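Side-chain contacts in anaphase-promoting complex subunit cut9 (Schizosaccharomyces pombe, PDB 2XPI), which serves as a subunit of the anaphase-promoting complex/cyclosome, a cell cycle-regulated E3 ubiquitin ligase that controls mitosis and G1: residues T314-S319 and L346-E351; R88-D93 and Y100-F105; G455-A460 and G482-N487; Q167-L172 and G207-N212. All coordinates share one frame; numbering follows the deposited sequence.

Contact 1 of 4, residues T314-S319 and L346-E351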
# COMPACT_ATOMS: atom_id res chain seq x y z
N THR A 314 -2.48 32.29 -15.98
CA THR A 314 -2.51 33.39 -16.94
C THR A 314 -2.34 34.72 -16.21
O THR A 314 -1.59 35.57 -16.65
CB THR A 314 -3.82 33.39 -17.77
OG1 THR A 314 -3.89 32.19 -18.54
CG2 THR A 314 -3.85 34.57 -18.72
N LEU A 315 -3.03 34.88 -15.08
CA LEU A 315 -2.92 36.06 -14.24
C LEU A 315 -1.51 36.20 -13.65
O LEU A 315 -1.01 37.31 -13.47
CB LEU A 315 -3.93 35.96 -13.11
CG LEU A 315 -5.31 36.63 -13.20
CD1 LEU A 315 -5.50 37.41 -14.49
CD2 LEU A 315 -6.41 35.60 -12.98
N PHE A 316 -0.87 35.09 -13.34
CA PHE A 316 0.48 35.13 -12.81
C PHE A 316 1.50 35.59 -13.85
O PHE A 316 2.41 36.35 -13.54
CB PHE A 316 0.86 33.77 -12.27
CG PHE A 316 2.15 33.76 -11.51
CD1 PHE A 316 2.18 34.06 -10.17
CD2 PHE A 316 3.34 33.42 -12.15
CE1 PHE A 316 3.36 34.04 -9.47
CE2 PHE A 316 4.52 33.40 -11.45
CZ PHE A 316 4.53 33.71 -10.10
N VAL A 317 1.35 35.14 -15.09
CA VAL A 317 2.19 35.64 -16.18
C VAL A 317 2.10 37.16 -16.33
O VAL A 317 3.12 37.82 -16.58
CB VAL A 317 1.80 35.01 -17.51
CG1 VAL A 317 2.32 35.86 -18.66
CG2 VAL A 317 2.34 33.61 -17.60
N ARG A 318 0.89 37.70 -16.19
CA ARG A 318 0.65 39.15 -16.26
C ARG A 318 1.04 39.86 -14.97
O ARG A 318 0.83 41.05 -14.82
CB ARG A 318 -0.83 39.43 -16.52
CG ARG A 318 -1.34 39.14 -17.92
CD ARG A 318 -2.87 39.11 -17.94
NE ARG A 318 -3.40 38.35 -19.07
CZ ARG A 318 -4.68 38.02 -19.24
NH1 ARG A 318 -5.60 38.38 -18.34
NH2 ARG A 318 -5.06 37.33 -20.31
N SER A 319 1.55 39.11 -14.00
CA SER A 319 1.96 39.70 -12.73
C SER A 319 0.82 40.34 -11.94
O SER A 319 1.03 41.29 -11.17
CB SER A 319 3.07 40.73 -12.96
OG SER A 319 4.17 40.12 -13.63
N LEU A 346 2.09 29.58 -3.38
CA LEU A 346 3.34 29.85 -2.71
C LEU A 346 4.10 31.02 -3.35
O LEU A 346 4.52 31.97 -2.66
CB LEU A 346 4.22 28.60 -2.74
CG LEU A 346 4.14 27.64 -1.55
CD1 LEU A 346 3.22 28.15 -0.48
CD2 LEU A 346 3.71 26.27 -2.02
N ALA A 347 4.29 30.94 -4.67
CA ALA A 347 5.10 31.93 -5.36
C ALA A 347 4.46 33.32 -5.25
O ALA A 347 5.16 34.32 -5.12
CB ALA A 347 5.31 31.53 -6.79
N SER A 348 3.13 33.38 -5.29
CA SER A 348 2.43 34.65 -5.13
C SER A 348 2.52 35.20 -3.71
O SER A 348 2.60 36.42 -3.53
CB SER A 348 0.97 34.54 -5.56
OG SER A 348 0.89 34.29 -6.95
N LEU A 349 2.51 34.32 -2.71
CA LEU A 349 2.70 34.76 -1.33
C LEU A 349 4.14 35.29 -1.11
O LEU A 349 4.33 36.27 -0.39
CB LEU A 349 2.35 33.66 -0.31
CG LEU A 349 0.88 33.25 -0.11
CD1 LEU A 349 0.77 31.96 0.73
CD2 LEU A 349 0.01 34.37 0.48
N HIS A 350 5.13 34.65 -1.71
CA HIS A 350 6.51 35.13 -1.57
C HIS A 350 6.67 36.54 -2.16
O HIS A 350 7.35 37.39 -1.59
CB HIS A 350 7.47 34.16 -2.25
CG HIS A 350 8.86 34.69 -2.37
ND1 HIS A 350 9.33 35.29 -3.52
CD2 HIS A 350 9.89 34.71 -1.48
CE1 HIS A 350 10.59 35.65 -3.34
NE2 HIS A 350 10.95 35.31 -2.11
N GLU A 351 6.03 36.76 -3.31
CA GLU A 351 6.04 38.05 -3.97
C GLU A 351 5.47 39.16 -3.09
O GLU A 351 5.92 40.30 -3.14
CB GLU A 351 5.25 37.96 -5.27
CG GLU A 351 4.54 39.24 -5.67
CD GLU A 351 5.44 40.17 -6.44
OE1 GLU A 351 5.17 41.40 -6.44
OE2 GLU A 351 6.41 39.69 -7.05
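The ring of Phe-316, on helix 305-317, packs on Ala-347 of helix 342-352, and this pair is the apolar part of the contact. Phe-316 CG stands anti to the backbone N (chi1 -171°), and this swings the ring out across the groove between the helices. Phe-316 CZ comes to 4.0 Å from Ala-347 CB. The methyl meets the ring obliquely, neither squarely over it nor at its rim.

The second part is polar against aromatic. Ser-348 OG lies at the edge of the Phe-316 ring, close to its plane, and is 3.5 Å from Phe-316 CD1. Ring hydrogens at such an edge carry slight positive charge, so they probably suit an oxygen. The hydroxyl has its strong partner in its own helix, the carbonyl O of Leu-344. No hydrogen bond crosses between 314-319 and 346-351.

Phe-321 of helix 321-334 also meets Phe-316 edge-to-face. Without the ring, as with an alanine here, Ala-347 and Ser-348 would probably face a gap and Phe-321 would lose its ring partner.

The segments belong to TPR 7 and TPR 8, so the contact joins neighbouring repeats of the superhelix. Phe-316 and Ala-347 also pack on the backbone of another protein's chain. This is consistent with the hcn1-binding surface, to which TPR 8 contributes.

Helix 305-317 ends just past the ring in a Schellman motif, with Ser-319 at positive phi. The chemistry implies a join made by shape: one ring fits against small side chains, and the one hydroxyl at its edge is already satisfied.

Contact 2 of 4, residues R88-D93 and Y100-F105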
# COMPACT_ATOMS: atom_id res chain seq x y z
N ARG A 88 -20.34 -14.03 -10.12
CA ARG A 88 -19.70 -12.87 -10.71
C ARG A 88 -20.25 -11.55 -10.20
O ARG A 88 -19.49 -10.67 -9.82
CB ARG A 88 -19.80 -12.94 -12.21
CG ARG A 88 -19.01 -14.05 -12.80
CD ARG A 88 -19.21 -14.04 -14.26
NE ARG A 88 -18.47 -15.09 -14.91
CZ ARG A 88 -19.00 -15.86 -15.84
NH1 ARG A 88 -20.27 -15.68 -16.19
NH2 ARG A 88 -18.27 -16.81 -16.42
N LEU A 89 -21.57 -11.38 -10.20
CA LEU A 89 -22.15 -10.20 -9.58
C LEU A 89 -21.61 -10.01 -8.17
O LEU A 89 -21.26 -8.91 -7.75
CB LEU A 89 -23.65 -10.33 -9.51
CG LEU A 89 -24.45 -9.73 -10.67
CD1 LEU A 89 -23.59 -9.42 -11.88
CD2 LEU A 89 -25.64 -10.65 -11.03
N TRP A 90 -21.53 -11.12 -7.44
CA TRP A 90 -21.08 -11.10 -6.05
C TRP A 90 -19.60 -10.73 -5.95
O TRP A 90 -19.23 -9.87 -5.15
CB TRP A 90 -21.37 -12.46 -5.41
CG TRP A 90 -20.93 -12.61 -4.00
CD1 TRP A 90 -20.56 -11.61 -3.15
CD2 TRP A 90 -20.80 -13.83 -3.27
NE1 TRP A 90 -20.21 -12.14 -1.93
CE2 TRP A 90 -20.34 -13.51 -1.98
CE3 TRP A 90 -21.04 -15.18 -3.59
CZ2 TRP A 90 -20.12 -14.47 -1.00
CZ3 TRP A 90 -20.82 -16.14 -2.61
CH2 TRP A 90 -20.36 -15.78 -1.34
N ARG A 91 -18.76 -11.38 -6.74
CA ARG A 91 -17.34 -11.04 -6.77
C ARG A 91 -17.18 -9.57 -7.13
O ARG A 91 -16.44 -8.84 -6.49
CB ARG A 91 -16.63 -11.89 -7.80
CG ARG A 91 -15.27 -11.40 -8.15
CD ARG A 91 -14.83 -12.04 -9.45
NE ARG A 91 -15.61 -11.57 -10.58
CZ ARG A 91 -15.70 -12.21 -11.74
NH1 ARG A 91 -15.04 -13.34 -11.90
NH2 ARG A 91 -16.44 -11.71 -12.74
N HIS A 92 -17.92 -9.12 -8.13
CA HIS A 92 -17.77 -7.74 -8.59
C HIS A 92 -18.05 -6.73 -7.48
O HIS A 92 -17.33 -5.74 -7.31
CB HIS A 92 -18.71 -7.48 -9.75
CG HIS A 92 -18.28 -6.35 -10.62
ND1 HIS A 92 -17.09 -6.38 -11.33
CD2 HIS A 92 -18.87 -5.17 -10.91
CE1 HIS A 92 -16.98 -5.26 -12.02
NE2 HIS A 92 -18.04 -4.51 -11.79
N ASP A 93 -19.12 -6.97 -6.74
CA ASP A 93 -19.52 -6.02 -5.73
C ASP A 93 -18.53 -6.07 -4.56
O ASP A 93 -18.21 -5.04 -3.97
CB ASP A 93 -20.94 -6.28 -5.27
CG ASP A 93 -21.38 -5.32 -4.21
OD1 ASP A 93 -21.55 -5.76 -3.06
OD2 ASP A 93 -21.54 -4.12 -4.51
N TYR A 100 -11.94 -7.67 0.12
CA TYR A 100 -11.05 -8.43 -0.76
C TYR A 100 -10.92 -9.91 -0.40
O TYR A 100 -10.64 -10.74 -1.28
CB TYR A 100 -9.67 -7.77 -0.81
CG TYR A 100 -9.71 -6.39 -1.40
CD1 TYR A 100 -10.36 -6.17 -2.60
CD2 TYR A 100 -9.11 -5.30 -0.76
CE1 TYR A 100 -10.41 -4.91 -3.16
CE2 TYR A 100 -9.16 -4.03 -1.32
CZ TYR A 100 -9.81 -3.85 -2.53
OH TYR A 100 -9.90 -2.60 -3.12
N LYS A 101 -11.08 -10.24 0.88
CA LYS A 101 -11.04 -11.64 1.26
C LYS A 101 -12.22 -12.34 0.58
O LYS A 101 -12.09 -13.47 0.09
CB LYS A 101 -11.12 -11.79 2.78
CG LYS A 101 -9.80 -11.54 3.49
CD LYS A 101 -9.11 -12.86 3.78
CE LYS A 101 -7.78 -12.65 4.48
NZ LYS A 101 -6.81 -11.97 3.59
N CYS A 102 -13.34 -11.63 0.52
CA CYS A 102 -14.56 -12.14 -0.07
C CYS A 102 -14.49 -12.26 -1.59
O CYS A 102 -14.93 -13.25 -2.15
CB CYS A 102 -15.74 -11.27 0.34
SG CYS A 102 -17.25 -11.63 -0.55
N ALA A 103 -13.97 -11.24 -2.25
CA ALA A 103 -13.85 -11.25 -3.71
C ALA A 103 -12.86 -12.31 -4.21
O ALA A 103 -13.05 -12.90 -5.27
CB ALA A 103 -13.44 -9.84 -4.22
N ALA A 104 -11.78 -12.51 -3.47
CA ALA A 104 -10.85 -13.61 -3.75
C ALA A 104 -11.54 -14.94 -3.53
O ALA A 104 -11.38 -15.86 -4.32
CB ALA A 104 -9.61 -13.51 -2.87
N PHE A 105 -12.34 -15.05 -2.48
CA PHE A 105 -13.05 -16.28 -2.21
C PHE A 105 -14.03 -16.64 -3.32
O PHE A 105 -14.09 -17.79 -3.76
CB PHE A 105 -13.79 -16.20 -0.87
CG PHE A 105 -14.56 -17.43 -0.53
CD1 PHE A 105 -13.91 -18.61 -0.19
CD2 PHE A 105 -15.95 -17.42 -0.53
CE1 PHE A 105 -14.63 -19.77 0.15
CE2 PHE A 105 -16.68 -18.56 -0.19
CZ PHE A 105 -16.02 -19.74 0.14
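The indole of Trp-90 meets Cys-102 SG obliquely, in a sulfur-aromatic contact. The sulfur is 4.2 Å from the centroid of the five-membered ring and 56° off its normal, so it sits neither over a face nor at an edge. Lys-232 of the second subunit makes a cation-pi contact with the same indole. The guanidinium of Arg-91 is another flat group. One of its faces has Arg-88 CA 3.9 Å above the plane, displaced toward the rim.

The motif is the helical hairpin of a tetratricopeptide repeat. Both segments lie in TPR 1, with 88-93 on its first helix and 100-105 on its second. The two backbones come very close at Arg-91 and Ala-103, whose CA atoms are 4.6 Å apart. The small side chain of Ala-103 suits this approach.

Trp-90 has CG anti to the backbone N (chi1 178°), which carries the indole across to the second helix. There the sulfur of Cys-102 meets the pyrrole side of the ring. Arg-91 starts out the same way but bends at chi3 (68°), and its charged end leaves the hairpin to form a salt bridge with Asp-119. Arg-88 joins that carboxylate too, so two guanidinium groups share one acid of the next repeat.

The second subunit also packs here: Phe-105 stacks on its Tyr-234, in keeping with the role of TPR 1-7 in homodimerization. Where the helices meet, contacts run both ways between side chain and backbone: Ala-103 CB is 3.9 Å from Arg-91 O, and Arg-91 CG is 3.9 Å from Ala-103 O.

Contact 3 of 4, residues G455-A460 and G482-N487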
# COMPACT_ATOMS: atom_id res chain seq x y z
N GLY A 455 29.54 39.00 -16.24
CA GLY A 455 30.07 39.86 -17.27
C GLY A 455 29.97 39.35 -18.70
O GLY A 455 30.59 39.93 -19.59
N ASN A 456 29.21 38.28 -18.96
CA ASN A 456 28.99 37.85 -20.34
C ASN A 456 27.79 38.57 -20.91
O ASN A 456 26.69 38.04 -20.93
CB ASN A 456 28.81 36.33 -20.46
CG ASN A 456 29.77 35.56 -19.57
OD1 ASN A 456 30.76 36.10 -19.09
ND2 ASN A 456 29.46 34.28 -19.33
N ILE A 457 28.00 39.79 -21.36
CA ILE A 457 26.94 40.61 -21.93
C ILE A 457 26.44 40.03 -23.25
O ILE A 457 25.27 40.14 -23.56
CB ILE A 457 27.43 42.06 -22.20
CG1 ILE A 457 28.86 42.25 -21.70
CG2 ILE A 457 26.49 43.08 -21.56
CD1 ILE A 457 29.93 41.53 -22.53
N LEU A 458 27.33 39.44 -24.03
CA LEU A 458 26.87 38.87 -25.29
C LEU A 458 25.90 37.75 -24.98
O LEU A 458 24.80 37.67 -25.53
CB LEU A 458 28.03 38.37 -26.16
CG LEU A 458 27.61 37.54 -27.39
CD1 LEU A 458 27.88 38.25 -28.73
CD2 LEU A 458 28.26 36.15 -27.37
N LEU A 459 26.31 36.89 -24.06
CA LEU A 459 25.53 35.73 -23.69
C LEU A 459 24.24 36.17 -23.00
O LEU A 459 23.15 35.69 -23.33
CB LEU A 459 26.34 34.83 -22.77
CG LEU A 459 25.97 33.35 -22.82
CD1 LEU A 459 26.08 32.86 -24.25
CD2 LEU A 459 26.87 32.54 -21.90
N ALA A 460 24.37 37.11 -22.07
CA ALA A 460 23.23 37.62 -21.32
C ALA A 460 22.21 38.21 -22.28
O ALA A 460 21.01 38.12 -22.07
CB ALA A 460 23.68 38.67 -20.31
N GLY A 482 17.40 46.74 -20.25
CA GLY A 482 17.83 48.12 -20.05
C GLY A 482 19.20 48.21 -19.41
O GLY A 482 19.99 49.08 -19.75
N VAL A 483 19.48 47.31 -18.48
CA VAL A 483 20.80 47.23 -17.86
C VAL A 483 21.86 46.82 -18.88
O VAL A 483 23.05 47.08 -18.70
CB VAL A 483 20.79 46.26 -16.68
CG1 VAL A 483 22.21 46.01 -16.19
CG2 VAL A 483 19.94 46.82 -15.56
N VAL A 484 21.42 46.18 -19.95
CA VAL A 484 22.32 45.70 -20.98
C VAL A 484 22.60 46.83 -21.96
O VAL A 484 23.75 47.06 -22.32
CB VAL A 484 21.72 44.44 -21.69
CG1 VAL A 484 22.10 44.36 -23.15
CG2 VAL A 484 22.14 43.18 -20.95
N ALA A 485 21.57 47.56 -22.36
CA ALA A 485 21.78 48.70 -23.23
C ALA A 485 22.65 49.73 -22.53
O ALA A 485 23.44 50.39 -23.16
CB ALA A 485 20.46 49.30 -23.63
N PHE A 486 22.48 49.87 -21.23
CA PHE A 486 23.28 50.79 -20.44
C PHE A 486 24.72 50.29 -20.33
O PHE A 486 25.65 51.08 -20.24
CB PHE A 486 22.64 50.97 -19.05
CG PHE A 486 23.45 51.82 -18.11
CD1 PHE A 486 24.52 51.27 -17.40
CD2 PHE A 486 23.14 53.14 -17.89
CE1 PHE A 486 25.28 52.05 -16.52
CE2 PHE A 486 23.88 53.93 -17.01
CZ PHE A 486 24.95 53.37 -16.32
N ASN A 487 24.91 48.98 -20.34
CA ASN A 487 26.25 48.42 -20.24
C ASN A 487 27.04 48.51 -21.54
O ASN A 487 28.24 48.78 -21.52
CB ASN A 487 26.22 47.00 -19.68
CG ASN A 487 26.10 46.99 -18.18
OD1 ASN A 487 26.67 47.85 -17.50
ND2 ASN A 487 25.34 46.05 -17.65
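Val-484 and Asn-487 both rest on one methyl of Ile-457, at the start of helix 457-470. The setting is a junction between tetratricopeptide repeats: 455-460 lies in TPR 11, and 482-487 lies on helix 475-487 of TPR 12.

The second segment begins at Gly-482, whose carbonyl O accepts the backbone N of Phe-486. Val-483 packs on Met-452 and Asn-521. It also touches an apolar side chain of another protein's chain, consistent with hcn1.

Val-484 is the main apolar partner, and its CG2 branch carries the contact. Val-484 CG2 lies 4.4 Å from Ile-457 CG2. The same methyl is 4.8 Å from Ala-460 CB, one turn further along the first helix, so the valine faces both residues. Met-452, Asn-461 and Leu-464 also touch it.

Ala-485 and Phe-486 pack on helix 491-507. Phe-486 also reaches His-524 of helix 516-528 and the other protein's chain.

Asn-487 returns to Ile-457 through its aliphatic carbon, with Asn-487 CB 4.4 Å from Ile-457 CG2. Its amide stays further off, and no hydrogen bond joins the two segments.

The first segment enters this join through a tight bend. Gly-455 closes the preceding helix in a Schellman motif, and Asn-456 centres an inverse gamma turn. Ile-457 then gives only one branch to the contact. Its other branch leads away, leaving Ile-457 CD1 8.1 Å from Val-484 CG2.

Contact 4 of 4, residues Q167-L172 and G207-N212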
# COMPACT_ATOMS: atom_id res chain seq x y z
N GLN A 167 12.22 -6.17 -18.60
CA GLN A 167 12.31 -7.03 -19.78
C GLN A 167 11.10 -7.96 -19.85
O GLN A 167 10.54 -8.18 -20.92
CB GLN A 167 13.64 -7.80 -19.77
CG GLN A 167 13.81 -8.81 -20.92
CD GLN A 167 13.55 -8.21 -22.29
OE1 GLN A 167 12.73 -8.73 -23.05
NE2 GLN A 167 14.23 -7.10 -22.60
N GLY A 168 10.68 -8.51 -18.72
CA GLY A 168 9.45 -9.28 -18.66
C GLY A 168 8.31 -8.50 -19.30
O GLY A 168 7.73 -8.95 -20.30
N ALA A 169 8.01 -7.33 -18.74
CA ALA A 169 6.95 -6.46 -19.25
C ALA A 169 7.08 -6.20 -20.75
O ALA A 169 6.08 -6.14 -21.47
CB ALA A 169 6.93 -5.17 -18.49
N LEU A 170 8.31 -6.03 -21.23
CA LEU A 170 8.53 -5.77 -22.64
C LEU A 170 8.30 -7.01 -23.51
O LEU A 170 7.78 -6.90 -24.61
CB LEU A 170 9.93 -5.21 -22.88
CG LEU A 170 10.01 -3.78 -23.41
CD1 LEU A 170 8.76 -2.97 -23.08
CD2 LEU A 170 11.26 -3.10 -22.88
N ASN A 171 8.69 -8.19 -23.01
CA ASN A 171 8.32 -9.45 -23.66
C ASN A 171 6.80 -9.55 -23.89
O ASN A 171 6.35 -9.96 -24.96
CB ASN A 171 8.78 -10.67 -22.84
CG ASN A 171 10.30 -10.88 -22.89
OD1 ASN A 171 10.97 -10.51 -23.86
ND2 ASN A 171 10.85 -11.48 -21.82
N LEU A 172 6.02 -9.18 -22.87
CA LEU A 172 4.56 -9.24 -22.94
C LEU A 172 3.93 -8.15 -23.81
O LEU A 172 2.96 -8.42 -24.52
CB LEU A 172 3.96 -9.19 -21.54
CG LEU A 172 3.66 -10.53 -20.88
CD1 LEU A 172 2.68 -10.35 -19.74
CD2 LEU A 172 3.12 -11.51 -21.92
N GLY A 207 5.20 2.88 -22.30
CA GLY A 207 5.81 4.15 -21.99
C GLY A 207 6.45 4.12 -20.61
O GLY A 207 7.57 4.60 -20.44
N GLN A 208 5.74 3.55 -19.63
CA GLN A 208 6.24 3.48 -18.25
C GLN A 208 7.54 2.69 -18.14
O GLN A 208 8.42 3.02 -17.34
CB GLN A 208 5.21 2.81 -17.36
CG GLN A 208 4.02 3.68 -17.04
CD GLN A 208 4.35 4.70 -15.99
OE1 GLN A 208 5.22 5.53 -16.17
NE2 GLN A 208 3.64 4.63 -14.87
N VAL A 209 7.64 1.62 -18.93
CA VAL A 209 8.83 0.79 -18.96
C VAL A 209 10.00 1.61 -19.51
O VAL A 209 11.05 1.74 -18.86
CB VAL A 209 8.62 -0.47 -19.86
CG1 VAL A 209 9.96 -1.13 -20.18
CG2 VAL A 209 7.69 -1.46 -19.19
N TYR A 210 9.81 2.18 -20.69
CA TYR A 210 10.86 2.96 -21.34
C TYR A 210 11.37 4.10 -20.48
O TYR A 210 12.54 4.45 -20.53
CB TYR A 210 10.40 3.45 -22.70
CG TYR A 210 10.54 2.39 -23.76
CD1 TYR A 210 11.68 1.60 -23.81
CD2 TYR A 210 9.56 2.19 -24.70
CE1 TYR A 210 11.83 0.64 -24.76
CE2 TYR A 210 9.70 1.22 -25.67
CZ TYR A 210 10.84 0.45 -25.69
OH TYR A 210 10.99 -0.52 -26.64
N THR A 211 10.49 4.69 -19.67
CA THR A 211 10.90 5.71 -18.74
C THR A 211 11.88 5.12 -17.73
O THR A 211 12.89 5.75 -17.39
CB THR A 211 9.69 6.27 -18.00
OG1 THR A 211 8.79 6.86 -18.94
CG2 THR A 211 10.11 7.32 -16.99
N ASN A 212 11.60 3.91 -17.27
CA ASN A 212 12.44 3.27 -16.26
C ASN A 212 13.73 2.71 -16.81
O ASN A 212 14.66 2.46 -16.05
CB ASN A 212 11.67 2.18 -15.52
CG ASN A 212 10.70 2.75 -14.49
OD1 ASN A 212 11.12 3.25 -13.45
ND2 ASN A 212 9.40 2.67 -14.79
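Val-209 points its two methyls at two different residues of helix 166-173. Its CG1 is anti to the backbone N (chi1 165°) and meets the branched end of Leu-170. Its CG2, beside the backbone N, meets Ala-169.

The leucine and valine cross obliquely. Val-209 CG1 sits at the fork of the leucine, 3.6 Å from Leu-170 CD1 and equally far from Leu-170 CD2. The second methyl makes a simpler contact, with Val-209 CG2 3.9 Å from Ala-169 CB. Tyr-210 comes in from beside the valine. Its ring meets the leucine obliquely, with Tyr-210 CE1 4.2 Å from Leu-170 CD2.

These residues join two tetratricopeptide repeats. Helix 166-173 lies in TPR 3 and helix 198-212 in TPR 4. The short helical segments run nearly antiparallel, with 146° between their directions, and their axes approach to 10.1 Å. Val-161 of helix 150-162 touches both Ala-169 and Val-209, so the join extends to a third helix.

Cutting Leu-170 back to an alanine is likely to leave Val-209 CG1 without its forked partner and to open a gap beside the Tyr-210 ring.

The polar end of Tyr-210 is fixed outside the apolar patch. Its OH hydrogen-bonds to the carbonyl O of Glu-175 and to Arg-218, so the hydroxyl end of the ring is held by two partners.

Further along helix 198-212, two side chains bond back to their own backbone. Thr-211 OG1 gives a 3.0 Å bond to Gly-207 O, coming from above the carbonyl plane, 38° out of it. Asn-212 ND2 reaches Gln-208 O at 2.8 Å, tilted from the carbonyl plane.

All four contacts pack helix on helix in one TPR superhelix, and none has a hydrogen bond across its segments. Contact 2 joins the two helices of a single repeat. Contacts 1, 3 and 4 join neighbouring repeats. Contacts 1, 2 and 4 are buried, while contact 3 is partly exposed. Contact 1 is the nearest to the centre of the chain. Contacts 2 and 3 lie on opposite sides of that centre, about 70 Å apart between their own centres. Chemistry follows place: contact 2 adds sulfur, charge and dimer partners, contacts 1 and 3 border another protein's chain, and contact 4 is apolar, mostly aliphatic with one tyrosine ring, with no other chain touching it.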